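Local coordinates for DUF4848 domain-containing protein (Bacteroides thetaiotaomicron, PDB 4LB8) that is of unknown function but belongs to the DUF4848 family and pairs a helix-rich N-terminal part with a C-terminal pair of packed beta sheets, at residues N170-R175 and G269-W274. Numbering follows the deposited sequence.
Sequences NEAYSR and GTIEIW
Ala172 meets Ile271 and Ile273 where two strands of different sheets face one another, an example of a small side chain consistent with the close approach of two layers. The methyl carbon CB of Ala172 sits 3.8 Å from CD1 of Ile271 and 3.6 Å from CG2 of Ile273, touching the two isoleucines that point inward from strand 268-275. Ile271 reaches across with the end of its longer branch: CG1 lies between the backbone N and the carbonyl carbon (chi1 54°), and the extended chi2 carries CD1 onward to the alanine. Ile273 uses its short branch instead. With CG1 anti to the backbone N (chi1 -171°), CG2 of Ile273 is the methyl presented to Ala172, also lying 3.6 Å from the Ala172 carbonyl O, while CD1 leads away. Ala286 touches both Ala172 and Ile271, and Val181 adjoins Ile273. At Tyr173 the backbone N just borders that same CG2, and the ring turns to the outer side, near Thr159 of the second subunit. Ser174 points inward again, its OG hydrogen-bonded to the Gln282 carbonyl. No hydrogen bond joins the segments; their axes, 6.6 Å apart at closest approach, cross at -26°, consistent with the facing layers of a beta sandwich.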
ATOM      1  N   ASN A 170      -1.388  15.427   7.400  1.00 39.81           N
ATOM      2  CA  ASN A 170      -0.050  16.047   7.559  1.00 39.30           C
ATOM      3  C   ASN A 170       1.163  15.100   7.231  1.00 43.04           C
ATOM      4  O   ASN A 170       2.312  15.475   7.477  1.00 41.09           O
ATOM      5  CB  ASN A 170       0.091  16.596   8.998  1.00 35.79           C
ATOM      6  CG  ASN A 170      -0.962  17.594   9.381  1.00 46.28           C
ATOM      7  OD1 ASN A 170      -1.484  18.345   8.556  1.00 41.55           O
ATOM      8  ND2 ASN A 170      -1.272  17.649  10.650  1.00 37.15           N
ATOM      9  N   GLU A 171       0.906  13.882   6.706  1.00 39.91           N
ATOM     10  CA  GLU A 171       1.955  12.910   6.387  1.00 39.18           C
ATOM     11  C   GLU A 171       1.725  12.344   5.012  1.00 39.22           C
ATOM     12  O   GLU A 171       0.743  11.658   4.810  1.00 38.82           O
ATOM     13  CB  GLU A 171       2.001  11.763   7.423  1.00 40.83           C
ATOM     14  CG  GLU A 171       2.024  12.243   8.864  1.00 64.61           C
ATOM     15  CD  GLU A 171       2.050  11.223   9.985  1.00 95.88           C
ATOM     16  OE1 GLU A 171       1.663  10.051   9.754  1.00 84.30           O
ATOM     17  OE2 GLU A 171       2.422  11.619  11.115  1.00 91.82           O
ATOM     18  N   ALA A 172       2.600  12.632   4.064  1.00 34.43           N
ATOM     19  CA  ALA A 172       2.459  12.072   2.722  1.00 33.97           C
ATOM     20  C   ALA A 172       3.646  11.206   2.444  1.00 38.85           C
ATOM     21  O   ALA A 172       4.769  11.570   2.815  1.00 38.82           O
ATOM     22  CB  ALA A 172       2.327  13.168   1.681  1.00 34.82           C
ATOM     23  N   TYR A 173       3.407  10.018   1.867  1.00 35.94           N
ATOM     24  CA  TYR A 173       4.481   9.088   1.578  1.00 35.52           C
ATOM     25  C   TYR A 173       4.206   8.296   0.323  1.00 40.35           C
ATOM     26  O   TYR A 173       3.072   8.204  -0.147  1.00 39.89           O
ATOM     27  CB  TYR A 173       4.735   8.123   2.779  1.00 36.94           C
ATOM     28  CG  TYR A 173       3.547   7.256   3.157  1.00 39.99           C
ATOM     29  CD1 TYR A 173       3.298   6.048   2.500  1.00 41.64           C
ATOM     30  CD2 TYR A 173       2.666   7.642   4.169  1.00 41.71           C
ATOM     31  CE1 TYR A 173       2.184   5.265   2.815  1.00 41.60           C
ATOM     32  CE2 TYR A 173       1.560   6.852   4.511  1.00 42.73           C
ATOM     33  CZ  TYR A 173       1.314   5.671   3.819  1.00 52.04           C
ATOM     34  OH  TYR A 173       0.204   4.907   4.131  1.00 53.70           O
ATOM     35  N   SER A 174       5.269   7.657  -0.181  1.00 37.48           N
ATOM     36  CA  SER A 174       5.234   6.712  -1.271  1.00 35.99           C
ATOM     37  C   SER A 174       6.366   5.731  -1.064  1.00 41.31           C
ATOM     38  O   SER A 174       7.528   6.121  -1.131  1.00 41.84           O
ATOM     39  CB  SER A 174       5.314   7.414  -2.612  1.00 37.72           C
ATOM     40  OG  SER A 174       4.968   6.511  -3.648  1.00 43.14           O
ATOM     41  N   ARG A 175       6.038   4.499  -0.646  1.00 38.94           N
ATOM     42  CA  ARG A 175       7.057   3.466  -0.474  1.00 39.55           C
ATOM     43  C   ARG A 175       6.951   2.523  -1.647  1.00 42.32           C
ATOM     44  O   ARG A 175       5.926   1.879  -1.831  1.00 42.20           O
ATOM     45  CB  ARG A 175       6.951   2.716   0.858  1.00 42.28           C
ATOM     46  CG  ARG A 175       8.031   1.617   0.979  1.00 59.74           C
ATOM     47  CD  ARG A 175       7.894   0.741   2.211  1.00 68.46           C
ATOM     48  NE  ARG A 175       7.074  -0.425   1.898  1.00 75.20           N
ATOM     49  CZ  ARG A 175       5.820  -0.579   2.293  1.00 88.00           C
ATOM     50  NH1 ARG A 175       5.244   0.333   3.070  1.00 77.94           N
ATOM     51  NH2 ARG A 175       5.142  -1.654   1.949  1.00 75.95           N
ATOM     52  N   GLY A 269      -5.432  22.355   3.511  1.00 39.20           N
ATOM     53  CA  GLY A 269      -5.134  22.121   2.109  1.00 38.18           C
ATOM     54  C   GLY A 269      -4.570  20.739   1.874  1.00 41.54           C
ATOM     55  O   GLY A 269      -4.802  19.818   2.669  1.00 39.82           O
ATOM     56  N   THR A 270      -3.825  20.587   0.765  1.00 38.65           N
ATOM     57  CA  THR A 270      -3.204  19.315   0.367  1.00 37.52           C
ATOM     58  C   THR A 270      -1.697  19.446   0.042  1.00 41.42           C
ATOM     59  O   THR A 270      -1.206  20.521  -0.329  1.00 41.85           O
ATOM     60  CB  THR A 270      -3.928  18.714  -0.863  1.00 42.09           C
ATOM     61  OG1 THR A 270      -3.769  19.546  -2.031  1.00 39.22           O
ATOM     62  CG2 THR A 270      -5.400  18.410  -0.595  1.00 38.67           C
ATOM     63  N   ILE A 271      -0.984  18.325   0.176  1.00 36.41           N
ATOM     64  CA  ILE A 271       0.418  18.156  -0.212  1.00 34.54           C
ATOM     65  C   ILE A 271       0.542  16.848  -1.013  1.00 39.31           C
ATOM     66  O   ILE A 271      -0.193  15.873  -0.759  1.00 36.70           O
ATOM     67  CB  ILE A 271       1.436  18.211   0.954  1.00 35.55           C
ATOM     68  CG1 ILE A 271       1.072  17.200   2.084  1.00 34.84           C
ATOM     69  CG2 ILE A 271       1.595  19.659   1.457  1.00 35.67           C
ATOM     70  CD1 ILE A 271       2.232  16.705   2.988  1.00 34.00           C
ATOM     71  N   GLU A 272       1.449  16.870  -2.002  1.00 36.91           N
ATOM     72  CA  GLU A 272       1.837  15.757  -2.869  1.00 36.32           C
ATOM     73  C   GLU A 272       3.358  15.702  -2.886  1.00 39.64           C
ATOM     74  O   GLU A 272       3.999  16.752  -3.046  1.00 37.45           O
ATOM     75  CB  GLU A 272       1.291  15.930  -4.293  1.00 38.33           C
ATOM     76  CG  GLU A 272      -0.216  15.864  -4.401  1.00 44.27           C
ATOM     77  CD  GLU A 272      -0.733  16.409  -5.712  1.00 55.96           C
ATOM     78  OE1 GLU A 272      -0.104  16.128  -6.756  1.00 52.70           O
ATOM     79  OE2 GLU A 272      -1.751  17.134  -5.699  1.00 51.76           O
ATOM     80  N   ILE A 273       3.936  14.486  -2.711  1.00 35.27           N
ATOM     81  CA  ILE A 273       5.384  14.262  -2.644  1.00 32.83           C
ATOM     82  C   ILE A 273       5.812  13.101  -3.545  1.00 39.59           C
ATOM     83  O   ILE A 273       5.205  12.020  -3.511  1.00 39.61           O
ATOM     84  CB  ILE A 273       5.833  14.021  -1.150  1.00 33.01           C
ATOM     85  CG1 ILE A 273       7.375  13.983  -0.942  1.00 31.31           C
ATOM     86  CG2 ILE A 273       5.179  12.782  -0.534  1.00 32.96           C
ATOM     87  CD1 ILE A 273       8.157  15.374  -1.068  1.00 24.96           C
ATOM     88  N   TRP A 274       6.896  13.325  -4.308  1.00 36.73           N
ATOM     89  CA  TRP A 274       7.598  12.324  -5.112  1.00 37.27           C
ATOM     90  C   TRP A 274       9.099  12.713  -5.137  1.00 42.23           C
ATOM     91  O   TRP A 274       9.478  13.670  -4.466  1.00 40.13           O
ATOM     92  CB  TRP A 274       6.979  12.097  -6.509  1.00 36.38           C
ATOM     93  CG  TRP A 274       7.136  13.225  -7.494  1.00 37.86           C
ATOM     94  CD1 TRP A 274       8.018  13.291  -8.532  1.00 41.40           C
ATOM     95  CD2 TRP A 274       6.328  14.410  -7.577  1.00 37.87           C
ATOM     96  NE1 TRP A 274       7.861  14.477  -9.215  1.00 41.43           N
ATOM     97  CE2 TRP A 274       6.813  15.172  -8.668  1.00 42.08           C
ATOM     98  CE3 TRP A 274       5.250  14.919  -6.818  1.00 38.11           C
ATOM     99  CZ2 TRP A 274       6.286  16.430  -8.996  1.00 40.91           C
ATOM    100  CZ3 TRP A 274       4.696  16.143  -7.182  1.00 39.27           C
ATOM    101  CH2 TRP A 274       5.219  16.885  -8.253  1.00 40.62           C
TER